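Local coordinates for amine oxidase domain-containing protein (Pyrococcus furiosus, PDB 3NRN), which binds adenosine monophosphate in a nucleotide pocket and is probably a flavin-dependent oxidoreductase of the amine oxidase family, its substrate being unknown, at residues 57-66 and 75-83; 68-76 and 191-199. All coordinates share one frame; numbering follows the deposited sequence.

Contact 1 (57-66 and 75-83)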
ATOM      1  N   ILE A  57       7.155  -1.614   4.119  1.00 22.40           N
ATOM      2  CA  ILE A  57       5.886  -1.332   4.769  1.00 22.17           C
ATOM      3  C   ILE A  57       6.010   0.121   5.232  1.00 25.11           C
ATOM      4  O   ILE A  57       7.007   0.490   5.838  1.00 25.09           O
ATOM      5  CB  ILE A  57       5.668  -2.298   5.961  1.00 22.89           C
ATOM      6  CG1 ILE A  57       5.623  -3.738   5.433  1.00 15.57           C
ATOM      7  CG2 ILE A  57       4.388  -1.945   6.715  1.00 22.02           C
ATOM      8  CD1 ILE A  57       5.536  -4.811   6.513  1.00 27.29           C
ATOM      9  N   PRO A  58       5.002   0.966   4.942  1.00 24.61           N
ATOM     10  CA  PRO A  58       5.027   2.384   5.325  1.00 24.77           C
ATOM     11  C   PRO A  58       5.417   2.715   6.769  1.00 24.67           C
ATOM     12  O   PRO A  58       6.131   3.690   7.017  1.00 21.05           O
ATOM     13  CB  PRO A  58       3.617   2.863   4.977  1.00 21.24           C
ATOM     14  CG  PRO A  58       3.244   1.988   3.817  1.00 21.86           C
ATOM     15  CD  PRO A  58       3.727   0.629   4.289  1.00 19.01           C
ATOM     16  N   HIS A  59       4.955   1.918   7.722  1.00 22.18           N
ATOM     17  CA  HIS A  59       5.277   2.185   9.119  1.00 20.70           C
ATOM     18  C   HIS A  59       6.088   1.060   9.746  1.00 18.59           C
ATOM     19  O   HIS A  59       6.101   0.894  10.964  1.00 22.54           O
ATOM     20  CB  HIS A  59       3.984   2.438   9.903  1.00 23.44           C
ATOM     21  CG  HIS A  59       3.216   3.627   9.414  1.00 26.27           C
ATOM     22  ND1 HIS A  59       3.660   4.920   9.590  1.00 19.13           N
ATOM     23  CD2 HIS A  59       2.068   3.717   8.698  1.00 16.55           C
ATOM     24  CE1 HIS A  59       2.821   5.755   9.002  1.00 22.21           C
ATOM     25  NE2 HIS A  59       1.847   5.050   8.453  1.00 18.85           N
ATOM     26  N   GLY A  60       6.758   0.287   8.898  1.00 22.41           N
ATOM     27  CA  GLY A  60       7.592  -0.806   9.364  1.00 22.52           C
ATOM     28  C   GLY A  60       6.997  -1.798  10.349  1.00 24.75           C
ATOM     29  O   GLY A  60       5.926  -2.374  10.129  1.00 19.25           O
ATOM     30  N   GLU A  61       7.713  -1.987  11.448  1.00 24.63           N
ATOM     31  CA  GLU A  61       7.341  -2.931  12.499  1.00 27.24           C
ATOM     32  C   GLU A  61       6.260  -2.414  13.429  1.00 23.12           C
ATOM     33  O   GLU A  61       5.726  -3.166  14.248  1.00 23.64           O
ATOM     34  CB  GLU A  61       8.566  -3.238  13.366  1.00 32.23           C
ATOM     35  CG  GLU A  61       9.915  -3.088  12.664  1.00 34.66           C
ATOM     36  CD  GLU A  61      11.091  -3.073  13.637  1.00 45.39           C
ATOM     37  OE1 GLU A  61      12.237  -2.866  13.177  1.00 34.93           O
ATOM     38  OE2 GLU A  61      10.874  -3.268  14.859  1.00 39.20           O
ATOM     39  N   ASP A  62       5.933  -1.136  13.287  1.00 22.02           N
ATOM     40  CA  ASP A  62       4.994  -0.480  14.185  1.00 20.20           C
ATOM     41  C   ASP A  62       3.555  -0.240  13.764  1.00 26.91           C
ATOM     42  O   ASP A  62       2.724   0.102  14.605  1.00 22.47           O
ATOM     43  CB  ASP A  62       5.605   0.858  14.593  1.00 30.31           C
ATOM     44  CG  ASP A  62       7.074   0.735  14.935  1.00 25.25           C
ATOM     45  OD1 ASP A  62       7.397  -0.022  15.874  1.00 25.08           O
ATOM     46  OD2 ASP A  62       7.897   1.385  14.260  1.00 33.22           O
ATOM     47  N   GLY A  63       3.249  -0.409  12.485  1.00 20.67           N
ATOM     48  CA  GLY A  63       1.902  -0.126  12.036  1.00 21.36           C
ATOM     49  C   GLY A  63       0.886  -1.249  12.074  1.00 23.48           C
ATOM     50  O   GLY A  63       1.145  -2.327  12.607  1.00 21.73           O
ATOM     51  N   PRO A  64      -0.301  -1.008  11.499  1.00 15.95           N
ATOM     52  CA  PRO A  64      -1.392  -1.986  11.450  1.00 23.91           C
ATOM     53  C   PRO A  64      -0.990  -3.308  10.781  1.00 19.61           C
ATOM     54  O   PRO A  64      -1.354  -4.386  11.259  1.00 25.14           O
ATOM     55  CB  PRO A  64      -2.485  -1.252  10.660  1.00 23.57           C
ATOM     56  CG  PRO A  64      -2.186   0.198  10.903  1.00 23.78           C
ATOM     57  CD  PRO A  64      -0.684   0.245  10.822  1.00 18.45           C
ATOM     58  N   LEU A  65      -0.244  -3.230   9.680  1.00 16.39           N
ATOM     59  CA  LEU A  65       0.155  -4.443   8.970  1.00 22.78           C
ATOM     60  C   LEU A  65       1.056  -5.331   9.820  1.00 21.37           C
ATOM     61  O   LEU A  65       0.815  -6.535   9.926  1.00 21.34           O
ATOM     62  CB  LEU A  65       0.853  -4.112   7.641  1.00 16.94           C
ATOM     63  CG  LEU A  65       1.304  -5.330   6.813  1.00 17.06           C
ATOM     64  CD1 LEU A  65       0.123  -6.286   6.583  1.00 14.67           C
ATOM     65  CD2 LEU A  65       1.870  -4.859   5.475  1.00 19.33           C
ATOM     66  N   ALA A  66       2.087  -4.749  10.425  1.00 14.10           N
ATOM     67  CA  ALA A  66       2.983  -5.538  11.275  1.00 18.09           C
ATOM     68  C   ALA A  66       2.191  -6.136  12.431  1.00 17.54           C
ATOM     69  O   ALA A  66       2.362  -7.308  12.761  1.00 18.64           O
ATOM     70  CB  ALA A  66       4.107  -4.683  11.817  1.00 15.79           C
ATOM     71  N   LYS A  75       5.627 -15.282  10.729  1.00 23.53           N
ATOM     72  CA  LYS A  75       7.023 -15.085  11.083  1.00 27.95           C
ATOM     73  C   LYS A  75       7.636 -14.311   9.926  1.00 33.79           C
ATOM     74  O   LYS A  75       8.037 -14.893   8.922  1.00 30.63           O
ATOM     75  CB  LYS A  75       7.733 -16.429  11.260  1.00 36.47           C
ATOM     76  CG  LYS A  75       7.172 -17.304  12.383  1.00 39.78           C
ATOM     77  CD  LYS A  75       7.136 -16.574  13.723  1.00 56.12           C
ATOM     78  CE  LYS A  75       8.516 -16.079  14.152  1.00 63.76           C
ATOM     79  NZ  LYS A  75       9.488 -17.192  14.344  1.00 68.35           N
ATOM     80  N   VAL A  76       7.673 -12.991  10.059  1.00 27.19           N
ATOM     81  CA  VAL A  76       8.218 -12.142   9.013  1.00 32.90           C
ATOM     82  C   VAL A  76       9.174 -11.127   9.599  1.00 27.76           C
ATOM     83  O   VAL A  76       8.843 -10.444  10.570  1.00 31.96           O
ATOM     84  CB  VAL A  76       7.099 -11.393   8.271  1.00 30.65           C
ATOM     85  CG1 VAL A  76       7.696 -10.460   7.229  1.00 41.50           C
ATOM     86  CG2 VAL A  76       6.166 -12.393   7.615  1.00 33.75           C
ATOM     87  N   GLU A  77      10.361 -11.025   9.011  1.00 30.69           N
ATOM     88  CA  GLU A  77      11.348 -10.078   9.510  1.00 30.40           C
ATOM     89  C   GLU A  77      11.234  -8.728   8.843  1.00 28.38           C
ATOM     90  O   GLU A  77      11.543  -8.576   7.658  1.00 23.73           O
ATOM     91  CB  GLU A  77      12.769 -10.607   9.328  1.00 38.70           C
ATOM     92  CG  GLU A  77      13.826  -9.570   9.686  1.00 45.76           C
ATOM     93  CD  GLU A  77      15.192 -10.174   9.922  1.00 55.35           C
ATOM     94  OE1 GLU A  77      15.668 -10.927   9.047  1.00 58.33           O
ATOM     95  OE2 GLU A  77      15.789  -9.892  10.983  1.00 56.45           O
ATOM     96  N   ILE A  78      10.797  -7.752   9.633  1.00 26.51           N
ATOM     97  CA  ILE A  78      10.618  -6.381   9.184  1.00 27.63           C
ATOM     98  C   ILE A  78      11.555  -5.501  10.002  1.00 28.55           C
ATOM     99  O   ILE A  78      11.486  -5.503  11.227  1.00 35.28           O
ATOM    100  CB  ILE A  78       9.182  -5.906   9.450  1.00 22.83           C
ATOM    101  CG1 ILE A  78       8.189  -6.825   8.740  1.00 23.10           C
ATOM    102  CG2 ILE A  78       9.017  -4.459   8.990  1.00 28.02           C
ATOM    103  CD1 ILE A  78       6.750  -6.603   9.172  1.00 28.43           C
ATOM    104  N   VAL A  79      12.414  -4.737   9.334  1.00 26.27           N
ATOM    105  CA  VAL A  79      13.342  -3.868  10.052  1.00 23.86           C
ATOM    106  C   VAL A  79      13.144  -2.398   9.686  1.00 27.83           C
ATOM    107  O   VAL A  79      13.294  -2.017   8.522  1.00 24.23           O
ATOM    108  CB  VAL A  79      14.815  -4.252   9.756  1.00 28.74           C
ATOM    109  CG1 VAL A  79      15.759  -3.305  10.494  1.00 23.08           C
ATOM    110  CG2 VAL A  79      15.068  -5.702  10.162  1.00 23.98           C
ATOM    111  N   ASN A  80      12.812  -1.578  10.682  1.00 22.64           N
ATOM    112  CA  ASN A  80      12.613  -0.152  10.455  1.00 32.85           C
ATOM    113  C   ASN A  80      13.845   0.505   9.850  1.00 36.21           C
ATOM    114  O   ASN A  80      14.974   0.143  10.172  1.00 39.54           O
ATOM    115  CB  ASN A  80      12.267   0.571  11.761  1.00 25.82           C
ATOM    116  CG  ASN A  80      10.850   0.299  12.224  1.00 37.02           C
ATOM    117  OD1 ASN A  80       9.976  -0.053  11.425  1.00 27.34           O
ATOM    118  ND2 ASN A  80      10.607   0.483  13.522  1.00 25.65           N
ATOM    119  N   SER A  81      13.606   1.480   8.976  1.00 40.70           N
ATOM    120  CA  SER A  81      14.667   2.230   8.309  1.00 43.76           C
ATOM    121  C   SER A  81      15.514   3.006   9.323  1.00 45.43           C
ATOM    122  O   SER A  81      14.952   3.699  10.172  1.00 35.24           O
ATOM    123  CB  SER A  81      14.046   3.221   7.321  1.00 31.17           C
ATOM    124  OG  SER A  81      13.283   2.558   6.332  1.00 33.13           O
ATOM    125  N   ASN A  82      16.846   2.893   9.219  1.00 50.23           N
ATOM    126  CA  ASN A  82      17.786   3.593  10.110  1.00 53.95           C
ATOM    127  C   ASN A  82      17.181   4.970  10.355  1.00 52.08           C
ATOM    128  O   ASN A  82      16.390   5.131  11.285  1.00 66.84           O
ATOM    129  CB  ASN A  82      19.173   3.723   9.455  1.00 54.02           C
ATOM    130  CG  ASN A  82      19.823   2.383   9.167  1.00 58.60           C
ATOM    131  OD1 ASN A  82      19.320   1.591   8.374  1.00 58.21           O
ATOM    132  ND2 ASN A  82      20.960   2.127   9.810  1.00 67.37           N
ATOM    133  N   PRO A  83      17.577   6.004   9.581  1.00 39.44           N
ATOM    134  CA  PRO A  83      16.858   7.221   9.950  1.00 35.85           C
ATOM    135  C   PRO A  83      15.506   6.979   9.279  1.00 33.46           C
ATOM    136  O   PRO A  83      15.453   6.359   8.212  1.00 32.50           O
ATOM    137  CB  PRO A  83      17.668   8.321   9.269  1.00 27.66           C
ATOM    138  CG  PRO A  83      18.139   7.671   8.054  1.00 32.02           C
ATOM    139  CD  PRO A  83      18.563   6.288   8.525  1.00 37.47           C
TER
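A pair of overlapping beta turns ahead of helix 64-72 meets strand 78-80 here, and the two are joined through Asn-80, whose amide faces Glu-61 and Asp-62. The backbone N of Glu-61 gives a nearly straight hydrogen bond to Asn-80 OD1 (3.0 Å), arriving tilted from the carbonyl plane. In return Asn-80 N donates to Glu-61 OE1 at 2.9 Å, on the anti side of the carboxylate. Glu-61 reaches it with a chain extended beyond CG, and its carboxylate lies stacked on the Asn-80 amide, the planes 19° apart. The type I turn 57-60 and the type II' turn 59-62 share His-59 and Gly-60; Gly-60 CA lies 3.2 Å from Asn-80 OD1, and a side chain on it would collide with that oxygen. Strand 78-80 is an edge of a three-stranded antiparallel sheet in which strand 182-184 separates it from strand 56-57. Asn-80 ND2 bonds Asp-62 OD2 at 2.9 Å, on its syn side but tilted out of the carboxylate plane, and more bent (140°) than the other two. Beside these bonds, Ile-78 lays CG2 against Gly-60 C at 3.6 Å, while its CD1 presses on Ile-57 CD1 at 3.4 Å, tighter than usual for two carbons, as the side chains cross near a right angle.

Contact 2 (68-76 and 191-199)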
ATOM      1  N   LEU A  68      -0.976  -6.933  12.599  1.00 20.29           N
ATOM      2  CA  LEU A  68      -1.813  -8.013  12.108  1.00 19.27           C
ATOM      3  C   LEU A  68      -0.992  -9.264  11.860  1.00 27.08           C
ATOM      4  O   LEU A  68      -1.419 -10.367  12.189  1.00 21.68           O
ATOM      5  CB  LEU A  68      -2.512  -7.622  10.806  1.00 25.38           C
ATOM      6  CG  LEU A  68      -3.935  -7.079  10.861  1.00 32.83           C
ATOM      7  CD1 LEU A  68      -4.481  -7.015   9.425  1.00 20.61           C
ATOM      8  CD2 LEU A  68      -4.812  -7.980  11.733  1.00 28.77           C
ATOM      9  N   LEU A  69       0.183  -9.091  11.264  1.00 22.35           N
ATOM     10  CA  LEU A  69       1.042 -10.234  10.993  1.00 24.35           C
ATOM     11  C   LEU A  69       1.472 -10.885  12.309  1.00 32.56           C
ATOM     12  O   LEU A  69       1.509 -12.111  12.415  1.00 24.98           O
ATOM     13  CB  LEU A  69       2.264  -9.793  10.187  1.00 18.01           C
ATOM     14  CG  LEU A  69       1.897  -9.226   8.811  1.00 20.88           C
ATOM     15  CD1 LEU A  69       3.119  -8.601   8.165  1.00 21.13           C
ATOM     16  CD2 LEU A  69       1.321 -10.342   7.937  1.00 23.32           C
ATOM     17  N   ARG A  70       1.782 -10.071  13.316  1.00 24.74           N
ATOM     18  CA  ARG A  70       2.192 -10.632  14.591  1.00 28.02           C
ATOM     19  C   ARG A  70       1.081 -11.460  15.235  1.00 20.12           C
ATOM     20  O   ARG A  70       1.310 -12.601  15.623  1.00 26.91           O
ATOM     21  CB  ARG A  70       2.642  -9.537  15.568  1.00 29.08           C
ATOM     22  CG  ARG A  70       3.134 -10.102  16.913  1.00 36.64           C
ATOM     23  CD  ARG A  70       3.717  -9.028  17.826  1.00 34.35           C
ATOM     24  NE  ARG A  70       4.822  -8.321  17.179  1.00 31.74           N
ATOM     25  CZ  ARG A  70       5.543  -7.363  17.755  1.00 28.72           C
ATOM     26  NH1 ARG A  70       5.288  -6.988  19.002  1.00 33.36           N
ATOM     27  NH2 ARG A  70       6.518  -6.773  17.076  1.00 32.59           N
ATOM     28  N   ILE A  71      -0.124 -10.907  15.336  1.00 24.44           N
ATOM     29  CA  ILE A  71      -1.208 -11.647  15.975  1.00 23.24           C
ATOM     30  C   ILE A  71      -1.662 -12.869  15.182  1.00 26.38           C
ATOM     31  O   ILE A  71      -2.275 -13.777  15.740  1.00 25.01           O
ATOM     32  CB  ILE A  71      -2.423 -10.726  16.288  1.00 29.40           C
ATOM     33  CG1 ILE A  71      -3.081 -10.228  15.000  1.00 21.85           C
ATOM     34  CG2 ILE A  71      -1.950  -9.530  17.116  1.00 24.28           C
ATOM     35  CD1 ILE A  71      -4.389  -9.512  15.238  1.00 25.76           C
ATOM     36  N   LEU A  72      -1.353 -12.904  13.887  1.00 18.93           N
ATOM     37  CA  LEU A  72      -1.719 -14.052  13.062  1.00 25.44           C
ATOM     38  C   LEU A  72      -0.724 -15.191  13.243  1.00 30.64           C
ATOM     39  O   LEU A  72      -0.992 -16.333  12.863  1.00 33.55           O
ATOM     40  CB  LEU A  72      -1.757 -13.672  11.587  1.00 19.60           C
ATOM     41  CG  LEU A  72      -2.928 -12.784  11.175  1.00 27.56           C
ATOM     42  CD1 LEU A  72      -2.805 -12.450   9.704  1.00 22.76           C
ATOM     43  CD2 LEU A  72      -4.238 -13.493  11.467  1.00 27.63           C
ATOM     44  N   GLY A  73       0.428 -14.871  13.820  1.00 30.33           N
ATOM     45  CA  GLY A  73       1.447 -15.881  14.020  1.00 33.98           C
ATOM     46  C   GLY A  73       2.390 -15.944  12.837  1.00 34.02           C
ATOM     47  O   GLY A  73       3.127 -16.917  12.659  1.00 31.59           O
ATOM     48  N   ALA A  74       2.368 -14.907  12.011  1.00 29.36           N
ATOM     49  CA  ALA A  74       3.247 -14.867  10.853  1.00 30.68           C
ATOM     50  C   ALA A  74       4.665 -14.594  11.329  1.00 26.92           C
ATOM     51  O   ALA A  74       4.879 -13.795  12.241  1.00 27.15           O
ATOM     52  CB  ALA A  74       2.801 -13.780   9.888  1.00 26.15           C
ATOM     53  N   LYS A  75       5.627 -15.282  10.729  1.00 23.53           N
ATOM     54  CA  LYS A  75       7.023 -15.085  11.083  1.00 27.95           C
ATOM     55  C   LYS A  75       7.636 -14.311   9.926  1.00 33.79           C
ATOM     56  O   LYS A  75       8.037 -14.893   8.922  1.00 30.63           O
ATOM     57  CB  LYS A  75       7.733 -16.429  11.260  1.00 36.47           C
ATOM     58  CG  LYS A  75       7.172 -17.304  12.383  1.00 39.78           C
ATOM     59  CD  LYS A  75       7.136 -16.574  13.723  1.00 56.12           C
ATOM     60  CE  LYS A  75       8.516 -16.079  14.152  1.00 63.76           C
ATOM     61  NZ  LYS A  75       9.488 -17.192  14.344  1.00 68.35           N
ATOM     62  N   VAL A  76       7.673 -12.991  10.059  1.00 27.19           N
ATOM     63  CA  VAL A  76       8.218 -12.142   9.013  1.00 32.90           C
ATOM     64  C   VAL A  76       9.174 -11.127   9.599  1.00 27.76           C
ATOM     65  O   VAL A  76       8.843 -10.444  10.570  1.00 31.96           O
ATOM     66  CB  VAL A  76       7.099 -11.393   8.271  1.00 30.65           C
ATOM     67  CG1 VAL A  76       7.696 -10.460   7.229  1.00 41.50           C
ATOM     68  CG2 VAL A  76       6.166 -12.393   7.615  1.00 33.75           C
ATOM     69  N   VAL A 191       5.735 -12.272   3.156  1.00 23.28           N
ATOM     70  CA  VAL A 191       4.458 -12.106   3.825  1.00 21.98           C
ATOM     71  C   VAL A 191       3.408 -13.047   3.236  1.00 15.00           C
ATOM     72  O   VAL A 191       2.643 -13.691   3.959  1.00 20.63           O
ATOM     73  CB  VAL A 191       3.984 -10.655   3.688  1.00 19.75           C
ATOM     74  CG1 VAL A 191       2.548 -10.519   4.167  1.00 19.59           C
ATOM     75  CG2 VAL A 191       4.906  -9.755   4.491  1.00 19.88           C
ATOM     76  N   ILE A 192       3.383 -13.119   1.914  1.00 18.46           N
ATOM     77  CA  ILE A 192       2.435 -13.959   1.214  1.00 23.30           C
ATOM     78  C   ILE A 192       2.602 -15.425   1.596  1.00 25.05           C
ATOM     79  O   ILE A 192       1.616 -16.120   1.837  1.00 26.64           O
ATOM     80  CB  ILE A 192       2.603 -13.816  -0.309  1.00 21.73           C
ATOM     81  CG1 ILE A 192       2.444 -12.344  -0.717  1.00 23.80           C
ATOM     82  CG2 ILE A 192       1.607 -14.715  -1.022  1.00 22.79           C
ATOM     83  CD1 ILE A 192       1.106 -11.715  -0.346  1.00 19.72           C
ATOM     84  N   ASP A 193       3.848 -15.892   1.651  1.00 28.93           N
ATOM     85  CA  ASP A 193       4.118 -17.288   2.000  1.00 22.67           C
ATOM     86  C   ASP A 193       3.603 -17.623   3.398  1.00 18.45           C
ATOM     87  O   ASP A 193       3.057 -18.702   3.630  1.00 26.72           O
ATOM     88  CB  ASP A 193       5.620 -17.591   1.907  1.00 22.54           C
ATOM     89  CG  ASP A 193       6.140 -17.544   0.474  1.00 33.32           C
ATOM     90  OD1 ASP A 193       5.369 -17.848  -0.462  1.00 31.92           O
ATOM     91  OD2 ASP A 193       7.332 -17.220   0.284  1.00 34.00           O
ATOM     92  N   GLU A 194       3.765 -16.692   4.329  1.00 21.45           N
ATOM     93  CA  GLU A 194       3.294 -16.916   5.690  1.00 18.26           C
ATOM     94  C   GLU A 194       1.768 -16.936   5.791  1.00 24.99           C
ATOM     95  O   GLU A 194       1.205 -17.761   6.510  1.00 26.10           O
ATOM     96  CB  GLU A 194       3.881 -15.858   6.631  1.00 22.74           C
ATOM     97  CG  GLU A 194       5.278 -16.206   7.122  1.00 25.62           C
ATOM     98  CD  GLU A 194       5.282 -17.458   8.001  1.00 24.26           C
ATOM     99  OE1 GLU A 194       4.974 -17.348   9.208  1.00 35.33           O
ATOM    100  OE2 GLU A 194       5.577 -18.551   7.479  1.00 24.79           O
ATOM    101  N   LEU A 195       1.093 -16.042   5.072  1.00 22.32           N
ATOM    102  CA  LEU A 195      -0.367 -16.017   5.118  1.00 19.62           C
ATOM    103  C   LEU A 195      -0.936 -17.292   4.497  1.00 17.29           C
ATOM    104  O   LEU A 195      -1.938 -17.827   4.975  1.00 20.55           O
ATOM    105  CB  LEU A 195      -0.915 -14.775   4.391  1.00 19.67           C
ATOM    106  CG  LEU A 195      -0.542 -13.421   5.020  1.00 14.55           C
ATOM    107  CD1 LEU A 195      -1.104 -12.284   4.187  1.00 13.84           C
ATOM    108  CD2 LEU A 195      -1.073 -13.342   6.463  1.00 16.48           C
ATOM    109  N   GLU A 196      -0.298 -17.768   3.430  1.00 21.18           N
ATOM    110  CA  GLU A 196      -0.729 -18.995   2.760  1.00 25.35           C
ATOM    111  C   GLU A 196      -0.577 -20.185   3.710  1.00 27.12           C
ATOM    112  O   GLU A 196      -1.457 -21.050   3.791  1.00 23.54           O
ATOM    113  CB  GLU A 196       0.107 -19.238   1.491  1.00 27.03           C
ATOM    114  CG  GLU A 196      -0.097 -20.621   0.867  1.00 29.60           C
ATOM    115  CD  GLU A 196       0.643 -20.793  -0.456  1.00 37.92           C
ATOM    116  OE1 GLU A 196       1.857 -20.524  -0.509  1.00 35.68           O
ATOM    117  OE2 GLU A 196       0.009 -21.204  -1.446  1.00 48.55           O
ATOM    118  N   ARG A 197       0.539 -20.226   4.430  1.00 21.39           N
ATOM    119  CA  ARG A 197       0.784 -21.313   5.374  1.00 24.70           C
ATOM    120  C   ARG A 197      -0.250 -21.302   6.495  1.00 28.87           C
ATOM    121  O   ARG A 197      -0.758 -22.347   6.893  1.00 33.41           O
ATOM    122  CB  ARG A 197       2.183 -21.188   5.988  1.00 22.39           C
ATOM    123  CG  ARG A 197       2.415 -22.090   7.206  1.00 26.19           C
ATOM    124  CD  ARG A 197       3.753 -21.802   7.880  1.00 28.07           C
ATOM    125  NE  ARG A 197       3.749 -20.542   8.623  1.00 32.47           N
ATOM    126  CZ  ARG A 197       3.047 -20.326   9.733  1.00 26.94           C
ATOM    127  NH1 ARG A 197       2.283 -21.286  10.236  1.00 29.82           N
ATOM    128  NH2 ARG A 197       3.114 -19.155  10.353  1.00 27.43           N
ATOM    129  N   ILE A 198      -0.556 -20.112   7.003  1.00 25.27           N
ATOM    130  CA  ILE A 198      -1.508 -19.980   8.097  1.00 24.59           C
ATOM    131  C   ILE A 198      -2.908 -20.423   7.702  1.00 20.60           C
ATOM    132  O   ILE A 198      -3.625 -21.032   8.502  1.00 27.41           O
ATOM    133  CB  ILE A 198      -1.550 -18.529   8.613  1.00 20.01           C
ATOM    134  CG1 ILE A 198      -0.203 -18.176   9.248  1.00 23.46           C
ATOM    135  CG2 ILE A 198      -2.686 -18.358   9.608  1.00 19.52           C
ATOM    136  CD1 ILE A 198      -0.020 -16.699   9.515  1.00 38.53           C
ATOM    137  N   ILE A 199      -3.298 -20.111   6.475  1.00 21.82           N
ATOM    138  CA  ILE A 199      -4.615 -20.495   5.981  1.00 23.08           C
ATOM    139  C   ILE A 199      -4.702 -22.013   5.785  1.00 25.10           C
ATOM    140  O   ILE A 199      -5.693 -22.648   6.154  1.00 20.78           O
ATOM    141  CB  ILE A 199      -4.920 -19.815   4.622  1.00 18.26           C
ATOM    142  CG1 ILE A 199      -4.991 -18.300   4.801  1.00 26.15           C
ATOM    143  CG2 ILE A 199      -6.247 -20.327   4.056  1.00 23.37           C
ATOM    144  CD1 ILE A 199      -5.186 -17.541   3.497  1.00 19.62           C
TER
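Glu-194 and Lys-75 lie side by side and point the same way, so that the glutamate carboxylate comes up beside the backbone of Lys-75, just past the Schellman motif that ends helix 64-72 at Gly-73. Lys-75 N donates to Glu-194 OE1 at 2.6 Å, on the anti side of the carboxylate and tilted out of its plane. From the opposite face Arg-197, one helical turn on, grips the same carboxylate side-on: NH2 reaches OE1 of Glu-194 at 2.8 Å, and NE its OE2 at 2.9 Å. Both oxygens lie in the guanidinium plane, though the nitrogens come from above the carboxylate plane. A bend at chi2 (-65°) turns the Glu-194 carboxylate toward Arg-197. The Val-76 and Glu-194 side chains pass in opposite directions. Deeper in, Leu-69 crosses Val-191 and Leu-195 at about right angles, and Leu-72 CD1 meets Leu-195 CD2 obliquely at 3.8 Å; Ile-198 CD1 packs on Ala-74 CB at 4.1 Å. With an alanine here in place of Glu-194, Lys-75 N would probably lose its acceptor and the Arg-197 guanidinium, left to Glu-201, would be freer to turn. With backbone and guanidinium N-H groups on OE1, and a second guanidinium N-H on OE2, the carboxylate is probably kept charged.

Followed from the N terminus, the chain leaves strand 56-57, makes its turns, runs through helix 64-72 and comes back along strand 78-80. Contact 1 closes this short loop, with only eight residues between its segments. Contact 2 is the long-range one: it brings the end of the same helix and the residues after it to helix 188-200, across 114 intervening residues. The two cross rather than nest, since 68-76 starts inside the loop of contact 1 and runs into its second segment, sharing Lys-75 and Val-76. They also touch, Ile-78 CD1 lying 4.3 Å from Leu-69 CD1. Together they tie the small antiparallel sheet to helix 188-200, whose Leu-195 also packs on helix 10-21.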